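Local coordinates for DUF115 domain-containing protein (Magnetospirillum magneticum AMB-1, PDB 5MU5) that is a Maf glycosyltransferase that probably attaches sugars to flagellin and is involved in building the bacterial flagellum, at residues L102-D107 and R626-Q631; D46-F51 and F55-G60; R356-D359 and D363-Y366; Q194-I199 and M225-R230. One frame throughout, in Å; residues are numbered along the deposited sequence.

Contact 1 (L102-D107 and R626-Q631); sequences LKRATD and RDEFHQ
Arg104 reaches from helix 92-107 to two neighbouring carboxylates, Asp627 and Glu628, on helix 618-646, forming a salt-bridge network between the Maf N-terminal region and the C-terminal helical bundle. The helices stay well apart at this level, with Arg104 CA and Glu628 CA 9.7 Å from each other, and the side chains fill the distance. Arg104 and Glu628 approach from opposite directions, whereas Asp627 crosses the arginine at about a right angle. Both carboxylates stand steeply to the guanidinium plane, at nearly 80°, and both put a single oxygen at its edge. Across this contact both strong bonds come from Arg104 NH1, one to Asp627 OD2 at 2.8 Å and one to Glu628 OE2, each oxygen met on its anti side. This is therefore not the flat two-pronged pairing of an arginine with one carboxylate. Arg104 NH2 adds a weak bond to Asp627 OD2. The bend at chi3 (66°) turns the guanidinium so that NH1 lies between the two acids. Two negative charges round one positive group probably hold it fully ionised. Asn100, one turn earlier on helix 92-107, bonds the other oxygen of the buried Glu628 carboxylate, OE1, and so helps to fix its rotation. The second oxygen, Glu628 OE2, accepts the N-H of Arg104 NH1 at 2.7 Å and a nearly straight 165°.

Contact 2 (D46-F51 and F55-G60); sequences DLDVEF and FLYGPG
The antiparallel hairpin of strands 47-51 and 54-55 runs on into a turn that wraps round the carboxylate of Asp48. Asp48 OD1 accepts the backbone N-H of Tyr57 at 3.0 Å, almost straight, and Asp48 OD2 accepts that of Gly58 at 2.9 Å, both on their syn sides. The N-H of Val49 reaches OD1 from the face of the carboxylate plane opposite to Tyr57 N, so three backbone donors grip this buried group. Chi1 of -157°, with CG opposite the residue's own nitrogen, swings the acid across to the turn. Glu50 and Phe55 make the non-hydrogen-bonded pair of this small three-stranded sheet, and next to it Leu56 N bonds to Val49 O at 3.0 Å. Replacing Asp48 with an alanine would probably leave the N-H groups of Tyr57 and Gly58 without their acceptor and let the turn before helix 61-71 shift. Phe55 has Asp48 OD2 at its ring edge, 3.4 Å from CD2, while Glu50 CG lies over one face in a CH-pi contact, 4.0 Å from the ring centroid. The carboxylate of Glu50 turns away to the backbone N of Gly53, and Tyr57 OH bonds to the backbone N of Leu131.

Contact 3 (R356-D359 and D363-Y366); sequences RVRD and DVVY
Arg358 lies across Val364 and Tyr366, tying the turn after strand 346-350 to strand 363-367 in the large, mostly parallel sheet of the MptE-like region. Its aliphatic part does the packing: Arg358 CG rests 3.7 Å from Val364 CG2, and CD is in touch with the same methyl, the two side chains meeting at about a right angle. Farther out, Arg358 NH1 comes to the edge of the Tyr366 ring and makes a weak, bent hydrogen bond of 3.1 Å to Tyr366 OH. Guanidinium and ring planes are 65° apart, so there is no stacking between them. The chain gets there by bending twice, at chi2 (134°) and chi3 (89°), which turns NH1 towards the tyrosine hydroxyl. A stronger partner for NH1 is the backbone carbonyl of Asn255, so this nitrogen joins the turn to a third part of the chain. A leucine in place of Arg358 would probably leave the Asn255 carbonyl without this donor and the tyrosine hydroxyl without its weak one. Behind this first shell, the backbones of Val364 and Tyr366 both bond to Ser262, and Val364 also packs on Leu347 of the neighbouring strand 346-350. Within strand 363-367 the two partners of the arginine pack together, with Val364 CG1 sitting 3.5 Å above one face of the Tyr366 ring, towards its rim.

Contact 4 (Q194-I199 and M225-R230); sequences QLRSAI and MSEFMR
Helices 194-199 and 225-230 cross at -44°, their N-to-C directions in the same general sense and their axes 10.8 Å apart at closest approach. They are parts of helices 188-202 and 219-235, which pack beside the four-stranded parallel sheet of the Maf N-terminal region, and Phe228 is the main side chain reaching across. Its CG lies opposite the backbone nitrogen (chi1 179°), which carries the ring over to the other helix. There the ring meets Ile199 with its edge: Ile199 CG1 is 3.6 Å from Phe228 CE1, and CZ also reaches Ile199 CD1. Leu195, one turn earlier, brings its CB to 4.2 Å from Phe228 CD1, so two residues of the same helix side receive the ring. All three side chains also face the sheet: Leu195 touches Val125 and Leu127, Ile199 touches His123, and Phe228 touches Leu212 on strand 211-214. Leu195, Ile199 and Phe228 are all buried, and the contacts of the ring with the other two are apolar. At the margin Arg196 and Glu227 form a long ion pair, their side chains crossing at about a right angle with guanidinium and carboxylate planes 48° apart. The stronger partner of Arg196 NH1 is Asp231, a turn further along helix 219-235, so two acids of that helix attend the same nitrogen. Glu227 is the more distant of them, its OE2 placed at the guanidinium edge 3.7 Å from Arg196 NH1.

Contacts 2 and 4 both belong to the Maf N-terminal region, their centres about 28 Å apart: contact 2 in its small antiparallel sheet, contact 4 on two helices beside its four-stranded parallel sheet. Contact 3 sits in the MptE-like region, on the far side of the chain's centre and about 70 Å from contact 2, centre to centre. Along the sequence contact 2 comes first, then contact 4, then contact 3. Contact 1 spans the latter two, joining helix 92-107 to helix 618-646 across 518 intervening residues, so the C-terminal helical bundle returns to the N-terminal region. Contacts 2 and 3 close within a few residues, contact 4 over 25, and contact 1 joins distant parts of the chain.

Contact 1 (L102-D107 and R626-Q631)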
loop_
_atom_site.group_PDB
_atom_site.type_symbol
_atom_site.label_atom_id
_atom_site.label_comp_id
_atom_site.label_asym_id
_atom_site.label_seq_id
_atom_site.Cartn_x
_atom_site.Cartn_y
_atom_site.Cartn_z
ATOM N N LEU A 102 20.213 15.873 -12.702
ATOM C CA LEU A 102 20.843 16.855 -11.822
ATOM C C LEU A 102 22.224 17.259 -12.275
ATOM O O LEU A 102 22.578 18.449 -12.229
ATOM C CB LEU A 102 20.916 16.321 -10.397
ATOM C CG LEU A 102 19.552 16.108 -9.769
ATOM C CD1 LEU A 102 19.780 15.574 -8.368
ATOM C CD2 LEU A 102 18.742 17.399 -9.751
ATOM N N LYS A 103 23.004 16.273 -12.700
ATOM C CA LYS A 103 24.328 16.545 -13.207
ATOM C C LYS A 103 24.276 17.468 -14.450
ATOM O O LYS A 103 25.006 18.457 -14.519
ATOM C CB LYS A 103 25.030 15.243 -13.522
ATOM C CG LYS A 103 26.375 15.438 -14.169
ATOM C CD LYS A 103 26.955 14.116 -14.648
ATOM C CE LYS A 103 28.167 14.351 -15.547
ATOM N NZ LYS A 103 29.128 15.303 -14.919
ATOM N N ARG A 104 23.420 17.147 -15.418
ATOM C CA ARG A 104 23.298 17.966 -16.629
ATOM C C ARG A 104 22.804 19.392 -16.330
ATOM O O ARG A 104 23.298 20.375 -16.913
ATOM C CB ARG A 104 22.386 17.296 -17.636
ATOM C CG ARG A 104 23.022 16.101 -18.334
ATOM C CD ARG A 104 22.003 15.328 -19.165
ATOM N NE ARG A 104 21.493 16.115 -20.286
ATOM C CZ ARG A 104 20.696 15.653 -21.254
ATOM N NH1 ARG A 104 20.288 14.388 -21.273
ATOM N NH2 ARG A 104 20.302 16.464 -22.219
ATOM N N ALA A 105 21.838 19.504 -15.423
ATOM C CA ALA A 105 21.377 20.811 -14.978
ATOM C C ALA A 105 22.499 21.614 -14.317
ATOM O O ALA A 105 22.714 22.762 -14.682
ATOM C CB ALA A 105 20.212 20.678 -14.017
ATOM N N THR A 106 23.217 21.024 -13.362
ATOM C CA THR A 106 24.261 21.786 -12.673
ATOM C C THR A 106 25.413 22.133 -13.625
ATOM O O THR A 106 25.908 23.271 -13.618
ATOM C CB THR A 106 24.764 21.096 -11.390
ATOM O OG1 THR A 106 25.288 19.804 -11.700
ATOM C CG2 THR A 106 23.621 20.939 -10.381
ATOM N N ASP A 107 25.801 21.184 -14.479
ATOM C CA ASP A 107 26.850 21.447 -15.465
ATOM C C ASP A 107 26.483 22.637 -16.337
ATOM O O ASP A 107 27.354 23.382 -16.732
ATOM C CB ASP A 107 27.106 20.227 -16.359
ATOM C CG ASP A 107 27.810 19.090 -15.622
ATOM O OD1 ASP A 107 28.264 19.321 -14.482
ATOM O OD2 ASP A 107 27.920 17.971 -16.182
ATOM N N ARG A 626 13.150 15.333 -20.420
ATOM C CA ARG A 626 12.569 14.608 -21.527
ATOM C C ARG A 626 13.584 13.631 -22.070
ATOM O O ARG A 626 13.300 12.458 -22.250
ATOM C CB ARG A 626 12.129 15.570 -22.630
ATOM C CG ARG A 626 11.303 14.930 -23.739
ATOM C CD ARG A 626 11.294 15.778 -25.013
ATOM N NE ARG A 626 12.659 15.926 -25.496
ATOM C CZ ARG A 626 13.377 14.960 -26.077
ATOM N NH1 ARG A 626 12.871 13.749 -26.285
ATOM N NH2 ARG A 626 14.631 15.201 -26.432
ATOM N N ASP A 627 14.782 14.122 -22.303
ATOM C CA ASP A 627 15.811 13.309 -22.925
ATOM C C ASP A 627 16.246 12.139 -22.024
ATOM O O ASP A 627 16.365 11.014 -22.489
ATOM C CB ASP A 627 17.010 14.185 -23.260
ATOM C CG ASP A 627 18.032 13.462 -24.066
ATOM O OD1 ASP A 627 17.642 12.730 -24.992
ATOM O OD2 ASP A 627 19.230 13.624 -23.782
ATOM N N GLU A 628 16.476 12.417 -20.740
ATOM C CA GLU A 628 16.850 11.377 -19.792
ATOM C C GLU A 628 15.706 10.417 -19.527
ATOM O O GLU A 628 15.940 9.236 -19.313
ATOM C CB GLU A 628 17.354 11.974 -18.488
ATOM C CG GLU A 628 18.681 12.704 -18.651
ATOM C CD GLU A 628 19.853 11.798 -19.039
ATOM O OE1 GLU A 628 19.769 10.555 -18.842
ATOM O OE2 GLU A 628 20.878 12.341 -19.536
ATOM N N PHE A 629 14.474 10.906 -19.555
ATOM C CA PHE A 629 13.337 10.021 -19.382
ATOM C C PHE A 629 13.337 8.980 -20.510
ATOM O O PHE A 629 13.096 7.803 -20.255
ATOM C CB PHE A 629 12.046 10.827 -19.341
ATOM C CG PHE A 629 10.840 10.043 -18.909
ATOM C CD1 PHE A 629 10.607 9.786 -17.559
ATOM C CD2 PHE A 629 9.908 9.594 -19.848
ATOM C CE1 PHE A 629 9.488 9.070 -17.147
ATOM C CE2 PHE A 629 8.780 8.884 -19.440
ATOM C CZ PHE A 629 8.573 8.618 -18.086
ATOM N N HIS A 630 13.626 9.425 -21.739
ATOM C CA HIS A 630 13.780 8.530 -22.899
ATOM C C HIS A 630 14.922 7.534 -22.752
ATOM O O HIS A 630 14.758 6.352 -23.068
ATOM C CB HIS A 630 13.993 9.318 -24.193
ATOM C CG HIS A 630 12.740 9.563 -24.959
ATOM N ND1 HIS A 630 12.397 8.823 -26.070
ATOM C CD2 HIS A 630 11.735 10.453 -24.769
ATOM C CE1 HIS A 630 11.237 9.251 -26.538
ATOM N NE2 HIS A 630 10.816 10.241 -25.769
ATOM N N GLN A 631 16.090 8.001 -22.326
ATOM C CA GLN A 631 17.197 7.083 -22.095
ATOM C C GLN A 631 16.805 6.039 -21.049
ATOM O O GLN A 631 17.110 4.866 -21.213
ATOM C CB GLN A 631 18.479 7.805 -21.695
ATOM C CG GLN A 631 19.248 8.374 -22.884
ATOM C CD GLN A 631 20.521 9.125 -22.482
ATOM O OE1 GLN A 631 21.210 8.762 -21.515
ATOM N NE2 GLN A 631 20.839 10.181 -23.230
#

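Contact 2 (D46-F51 and F55-G60)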
loop_
_atom_site.group_PDB
_atom_site.type_symbol
_atom_site.label_atom_id
_atom_site.label_comp_id
_atom_site.label_asym_id
_atom_site.label_seq_id
_atom_site.Cartn_x
_atom_site.Cartn_y
_atom_site.Cartn_z
ATOM N N ASP A 46 -21.998 40.650 2.809
ATOM C CA ASP A 46 -21.488 39.356 2.362
ATOM C C ASP A 46 -22.445 38.295 2.856
ATOM O O ASP A 46 -23.071 38.457 3.920
ATOM C CB ASP A 46 -20.113 39.069 2.957
ATOM C CG ASP A 46 -19.133 40.191 2.732
ATOM O OD1 ASP A 46 -19.006 40.629 1.568
ATOM O OD2 ASP A 46 -18.493 40.623 3.721
ATOM N N LEU A 47 -22.564 37.215 2.095
ATOM C CA LEU A 47 -23.417 36.123 2.523
ATOM C C LEU A 47 -22.706 35.404 3.665
ATOM O O LEU A 47 -21.485 35.275 3.651
ATOM C CB LEU A 47 -23.730 35.171 1.370
ATOM C CG LEU A 47 -24.733 35.702 0.339
ATOM C CD1 LEU A 47 -24.778 34.760 -0.852
ATOM C CD2 LEU A 47 -26.124 35.868 0.947
ATOM N N ASP A 48 -23.481 34.956 4.650
ATOM C CA ASP A 48 -22.940 34.314 5.837
ATOM C C ASP A 48 -23.896 33.220 6.300
ATOM O O ASP A 48 -25.046 33.182 5.876
ATOM C CB ASP A 48 -22.729 35.363 6.943
ATOM C CG ASP A 48 -21.693 34.936 7.990
ATOM O OD1 ASP A 48 -21.302 33.747 8.034
ATOM O OD2 ASP A 48 -21.236 35.798 8.778
ATOM N N VAL A 49 -23.402 32.316 7.141
ATOM C CA VAL A 49 -24.206 31.232 7.710
ATOM C C VAL A 49 -24.424 31.456 9.205
ATOM O O VAL A 49 -23.476 31.464 9.990
ATOM C CB VAL A 49 -23.552 29.868 7.486
ATOM C CG1 VAL A 49 -24.438 28.758 8.020
ATOM C CG2 VAL A 49 -23.291 29.652 6.005
ATOM N N GLU A 50 -25.683 31.667 9.583
ATOM C CA GLU A 50 -26.051 31.920 10.963
ATOM C C GLU A 50 -26.729 30.687 11.539
ATOM O O GLU A 50 -27.411 29.956 10.835
ATOM C CB GLU A 50 -26.956 33.152 11.045
ATOM C CG GLU A 50 -27.380 33.565 12.457
ATOM C CD GLU A 50 -28.629 32.842 12.943
ATOM O OE1 GLU A 50 -29.568 32.667 12.137
ATOM O OE2 GLU A 50 -28.681 32.453 14.131
ATOM N N PHE A 51 -26.507 30.456 12.824
ATOM C CA PHE A 51 -27.109 29.336 13.536
ATOM C C PHE A 51 -27.074 29.624 15.033
ATOM O O PHE A 51 -26.005 29.688 15.636
ATOM C CB PHE A 51 -26.370 28.029 13.224
ATOM C CG PHE A 51 -26.945 26.828 13.924
ATOM C CD1 PHE A 51 -28.266 26.445 13.700
ATOM C CD2 PHE A 51 -26.171 26.067 14.786
ATOM C CE1 PHE A 51 -28.805 25.336 14.327
ATOM C CE2 PHE A 51 -26.709 24.957 15.424
ATOM C CZ PHE A 51 -28.025 24.593 15.193
ATOM N N PHE A 55 -22.227 33.155 13.796
ATOM C CA PHE A 55 -21.959 33.364 12.382
ATOM C C PHE A 55 -20.667 32.671 11.984
ATOM O O PHE A 55 -19.696 32.697 12.722
ATOM C CB PHE A 55 -21.873 34.860 12.096
ATOM C CG PHE A 55 -23.201 35.564 12.172
ATOM C CD1 PHE A 55 -23.903 35.632 13.371
ATOM C CD2 PHE A 55 -23.748 36.170 11.046
ATOM C CE1 PHE A 55 -25.130 36.277 13.442
ATOM C CE2 PHE A 55 -24.972 36.823 11.112
ATOM C CZ PHE A 55 -25.663 36.876 12.311
ATOM N N LEU A 56 -20.661 32.038 10.816
ATOM C CA LEU A 56 -19.465 31.371 10.325
ATOM C C LEU A 56 -18.354 32.389 10.120
ATOM O O LEU A 56 -17.285 32.246 10.678
ATOM C CB LEU A 56 -19.753 30.606 9.023
ATOM C CG LEU A 56 -18.542 30.015 8.280
ATOM C CD1 LEU A 56 -17.730 29.113 9.185
ATOM C CD2 LEU A 56 -18.998 29.226 7.061
ATOM N N TYR A 57 -18.629 33.430 9.345
ATOM C CA TYR A 57 -17.630 34.439 9.049
ATOM C C TYR A 57 -17.663 35.633 10.002
ATOM O O TYR A 57 -16.624 36.101 10.446
ATOM C CB TYR A 57 -17.773 34.878 7.590
ATOM C CG TYR A 57 -17.451 33.741 6.646
ATOM C CD1 TYR A 57 -16.128 33.361 6.424
ATOM C CD2 TYR A 57 -18.459 33.027 6.004
ATOM C CE1 TYR A 57 -15.816 32.307 5.592
ATOM C CE2 TYR A 57 -18.156 31.981 5.154
ATOM C CZ TYR A 57 -16.831 31.622 4.959
ATOM O OH TYR A 57 -16.522 30.584 4.133
ATOM N N GLY A 58 -18.849 36.129 10.326
ATOM C CA GLY A 58 -18.960 37.322 11.171
ATOM C C GLY A 58 -18.497 38.539 10.387
ATOM O O GLY A 58 -18.137 38.413 9.211
ATOM N N PRO A 59 -18.476 39.725 11.029
ATOM C CA PRO A 59 -18.085 40.919 10.267
ATOM C C PRO A 59 -16.606 40.880 9.881
ATOM O O PRO A 59 -15.753 40.575 10.714
ATOM C CB PRO A 59 -18.377 42.069 11.237
ATOM C CG PRO A 59 -18.212 41.459 12.588
ATOM C CD PRO A 59 -18.702 40.034 12.456
ATOM N N GLY A 60 -16.321 41.158 8.612
ATOM C CA GLY A 60 -14.958 41.086 8.087
ATOM C C GLY A 60 -14.378 39.674 7.961
ATOM O O GLY A 60 -13.189 39.523 7.735
#

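Contact 3 (R356-D359 and D363-Y366)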
loop_
_atom_site.group_PDB
_atom_site.type_symbol
_atom_site.label_atom_id
_atom_site.label_comp_id
_atom_site.label_asym_id
_atom_site.label_seq_id
_atom_site.Cartn_x
_atom_site.Cartn_y
_atom_site.Cartn_z
ATOM N N ARG A 356 14.809 -22.989 -5.365
ATOM C CA ARG A 356 15.601 -24.065 -4.736
ATOM C C ARG A 356 14.997 -24.583 -3.438
ATOM O O ARG A 356 15.455 -25.584 -2.897
ATOM C CB ARG A 356 17.028 -23.583 -4.449
ATOM C CG ARG A 356 17.818 -23.248 -5.699
ATOM C CD ARG A 356 19.101 -22.542 -5.346
ATOM N NE ARG A 356 18.852 -21.183 -4.887
ATOM C CZ ARG A 356 19.802 -20.290 -4.615
ATOM N NH1 ARG A 356 21.084 -20.603 -4.722
ATOM N NH2 ARG A 356 19.477 -19.079 -4.229
ATOM N N VAL A 357 13.990 -23.888 -2.923
ATOM C CA VAL A 357 13.326 -24.315 -1.696
ATOM C C VAL A 357 12.664 -25.672 -1.897
ATOM O O VAL A 357 12.611 -26.472 -0.977
ATOM C CB VAL A 357 12.275 -23.277 -1.228
ATOM C CG1 VAL A 357 11.488 -23.792 -0.046
ATOM C CG2 VAL A 357 12.953 -21.973 -0.839
ATOM N N ARG A 358 12.179 -25.914 -3.113
ATOM C CA ARG A 358 11.507 -27.153 -3.462
ATOM C C ARG A 358 12.358 -28.377 -3.147
ATOM O O ARG A 358 11.866 -29.325 -2.521
ATOM C CB ARG A 358 11.105 -27.159 -4.943
ATOM C CG ARG A 358 10.229 -28.355 -5.300
ATOM C CD ARG A 358 9.028 -27.946 -6.129
ATOM N NE ARG A 358 9.306 -27.953 -7.560
ATOM C CZ ARG A 358 8.811 -27.081 -8.435
ATOM N NH1 ARG A 358 8.041 -26.071 -8.029
ATOM N NH2 ARG A 358 9.128 -27.196 -9.723
ATOM N N ASP A 359 13.627 -28.328 -3.560
ATOM C CA ASP A 359 14.600 -29.411 -3.341
ATOM C C ASP A 359 14.715 -29.873 -1.888
ATOM O O ASP A 359 15.005 -31.022 -1.635
ATOM C CB ASP A 359 16.011 -28.981 -3.755
ATOM C CG ASP A 359 16.101 -28.476 -5.190
ATOM O OD1 ASP A 359 15.238 -28.823 -6.024
ATOM O OD2 ASP A 359 17.066 -27.724 -5.473
ATOM N N ASP A 363 7.623 -32.457 -0.567
ATOM C CA ASP A 363 6.406 -31.924 -1.162
ATOM C C ASP A 363 6.188 -30.413 -0.901
ATOM O O ASP A 363 6.452 -29.901 0.197
ATOM C CB ASP A 363 5.256 -32.742 -0.602
ATOM C CG ASP A 363 3.924 -32.196 -0.976
ATOM O OD1 ASP A 363 3.635 -32.026 -2.183
ATOM O OD2 ASP A 363 3.143 -31.946 -0.043
ATOM N N VAL A 364 5.660 -29.724 -1.907
ATOM C CA VAL A 364 5.547 -28.277 -1.908
ATOM C C VAL A 364 4.175 -27.806 -2.378
ATOM O O VAL A 364 3.688 -28.243 -3.402
ATOM C CB VAL A 364 6.621 -27.662 -2.838
ATOM C CG1 VAL A 364 6.554 -26.141 -2.837
ATOM C CG2 VAL A 364 8.013 -28.096 -2.400
ATOM N N VAL A 365 3.577 -26.907 -1.611
ATOM C CA VAL A 365 2.325 -26.265 -1.945
ATOM C C VAL A 365 2.538 -24.746 -2.000
ATOM O O VAL A 365 3.147 -24.162 -1.098
ATOM C CB VAL A 365 1.251 -26.535 -0.893
ATOM C CG1 VAL A 365 -0.059 -25.900 -1.327
ATOM C CG2 VAL A 365 1.075 -28.033 -0.682
ATOM N N TYR A 366 2.031 -24.119 -3.060
ATOM C CA TYR A 366 2.159 -22.693 -3.250
ATOM C C TYR A 366 0.823 -21.982 -3.094
ATOM O O TYR A 366 -0.202 -22.504 -3.473
ATOM C CB TYR A 366 2.677 -22.368 -4.657
ATOM C CG TYR A 366 4.067 -22.839 -4.907
ATOM C CD1 TYR A 366 5.119 -22.336 -4.181
ATOM C CD2 TYR A 366 4.325 -23.810 -5.871
ATOM C CE1 TYR A 366 6.396 -22.778 -4.402
ATOM C CE2 TYR A 366 5.595 -24.273 -6.094
ATOM C CZ TYR A 366 6.624 -23.748 -5.368
ATOM O OH TYR A 366 7.886 -24.208 -5.588
#

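Contact 4 (Q194-I199 and M225-R230)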
loop_
_atom_site.group_PDB
_atom_site.type_symbol
_atom_site.label_atom_id
_atom_site.label_comp_id
_atom_site.label_asym_id
_atom_site.label_seq_id
_atom_site.Cartn_x
_atom_site.Cartn_y
_atom_site.Cartn_z
ATOM N N GLN A 194 -10.154 9.072 3.998
ATOM C CA GLN A 194 -10.741 9.529 2.734
ATOM C C GLN A 194 -9.799 10.426 1.988
ATOM O O GLN A 194 -9.737 10.364 0.772
ATOM C CB GLN A 194 -12.003 10.297 3.011
ATOM C CG GLN A 194 -13.058 9.488 3.713
ATOM C CD GLN A 194 -13.921 8.813 2.731
ATOM O OE1 GLN A 194 -13.567 7.760 2.206
ATOM N NE2 GLN A 194 -15.062 9.433 2.433
ATOM N N LEU A 195 -9.093 11.286 2.723
ATOM C CA LEU A 195 -8.082 12.159 2.134
ATOM C C LEU A 195 -6.966 11.334 1.526
ATOM O O LEU A 195 -6.574 11.566 0.381
ATOM C CB LEU A 195 -7.487 13.104 3.169
ATOM C CG LEU A 195 -8.129 14.470 3.269
ATOM C CD1 LEU A 195 -7.439 15.267 4.369
ATOM C CD2 LEU A 195 -8.025 15.156 1.902
ATOM N N ARG A 196 -6.478 10.360 2.291
ATOM C CA ARG A 196 -5.432 9.458 1.804
ATOM C C ARG A 196 -5.902 8.768 0.551
ATOM O O ARG A 196 -5.196 8.712 -0.427
ATOM C CB ARG A 196 -5.029 8.416 2.864
ATOM C CG ARG A 196 -4.250 9.008 4.031
ATOM C CD ARG A 196 -3.492 7.958 4.830
ATOM N NE ARG A 196 -4.361 7.033 5.566
ATOM C CZ ARG A 196 -4.723 7.159 6.843
ATOM N NH1 ARG A 196 -4.352 8.198 7.566
ATOM N NH2 ARG A 196 -5.496 6.238 7.396
ATOM N N SER A 197 -7.127 8.285 0.577
ATOM C CA SER A 197 -7.701 7.587 -0.561
ATOM C C SER A 197 -7.908 8.517 -1.774
ATOM O O SER A 197 -7.712 8.131 -2.929
ATOM C CB SER A 197 -9.016 6.958 -0.128
ATOM O OG SER A 197 -9.672 6.413 -1.243
ATOM N N ALA A 198 -8.301 9.748 -1.510
ATOM C CA ALA A 198 -8.500 10.729 -2.595
ATOM C C ALA A 198 -7.190 11.018 -3.323
ATOM O O ALA A 198 -7.161 11.049 -4.534
ATOM C CB ALA A 198 -9.071 12.010 -2.030
ATOM N N ILE A 199 -6.101 11.178 -2.566
ATOM C CA ILE A 199 -4.782 11.416 -3.151
ATOM C C ILE A 199 -4.256 10.161 -3.836
ATOM O O ILE A 199 -3.694 10.208 -4.941
ATOM C CB ILE A 199 -3.746 11.844 -2.094
ATOM C CG1 ILE A 199 -4.148 13.146 -1.414
ATOM C CG2 ILE A 199 -2.392 12.031 -2.736
ATOM C CD1 ILE A 199 -4.195 14.343 -2.337
ATOM N N MET A 225 -5.339 18.447 9.020
ATOM C CA MET A 225 -4.240 18.999 8.225
ATOM C C MET A 225 -2.891 18.462 8.706
ATOM O O MET A 225 -2.058 18.062 7.886
ATOM C CB MET A 225 -4.218 20.533 8.276
ATOM C CG MET A 225 -3.063 21.151 7.494
ATOM S SD MET A 225 -3.275 22.919 7.177
ATOM C CE MET A 225 -1.760 23.634 7.833
ATOM N N SER A 226 -2.657 18.484 10.024
ATOM C CA SER A 226 -1.414 17.929 10.586
ATOM C C SER A 226 -1.255 16.467 10.222
ATOM O O SER A 226 -0.173 16.029 9.861
ATOM C CB SER A 226 -1.389 18.013 12.106
ATOM O OG SER A 226 -1.344 19.348 12.495
ATOM N N GLU A 227 -2.330 15.702 10.361
ATOM C CA GLU A 227 -2.275 14.297 10.048
ATOM C C GLU A 227 -1.953 14.141 8.574
ATOM O O GLU A 227 -1.072 13.399 8.226
ATOM C CB GLU A 227 -3.578 13.600 10.400
ATOM C CG GLU A 227 -3.540 12.100 10.144
ATOM C CD GLU A 227 -4.717 11.361 10.758
ATOM O OE1 GLU A 227 -5.627 12.041 11.302
ATOM O OE2 GLU A 227 -4.735 10.098 10.691
ATOM N N PHE A 228 -2.638 14.865 7.704
ATOM C CA PHE A 228 -2.350 14.730 6.287
ATOM C C PHE A 228 -0.872 15.060 5.951
ATOM O O PHE A 228 -0.244 14.347 5.182
ATOM C CB PHE A 228 -3.326 15.550 5.458
ATOM C CG PHE A 228 -3.063 15.465 3.990
ATOM C CD1 PHE A 228 -3.470 14.353 3.280
ATOM C CD2 PHE A 228 -2.391 16.481 3.327
ATOM C CE1 PHE A 228 -3.224 14.259 1.929
ATOM C CE2 PHE A 228 -2.140 16.394 1.969
ATOM C CZ PHE A 228 -2.558 15.276 1.267
ATOM N N MET A 229 -0.313 16.092 6.576
ATOM C CA MET A 229 1.097 16.470 6.374
ATOM C C MET A 229 2.098 15.390 6.739
ATOM O O MET A 229 3.134 15.270 6.090
ATOM C CB MET A 229 1.444 17.714 7.172
ATOM C CG MET A 229 0.746 18.952 6.658
ATOM S SD MET A 229 1.117 20.416 7.627
ATOM C CE MET A 229 2.708 20.846 6.892
ATOM N N ARG A 230 1.811 14.645 7.796
ATOM C CA ARG A 230 2.610 13.482 8.165
ATOM C C ARG A 230 2.349 12.310 7.202
ATOM O O ARG A 230 3.276 11.613 6.801
ATOM C CB ARG A 230 2.322 13.075 9.621
ATOM C CG ARG A 230 2.817 14.106 10.638
ATOM C CD ARG A 230 2.681 13.630 12.078
ATOM N NE ARG A 230 1.355 13.070 12.296
ATOM C CZ ARG A 230 0.298 13.735 12.753
ATOM N NH1 ARG A 230 0.369 15.016 13.107
ATOM N NH2 ARG A 230 -0.857 13.098 12.877
#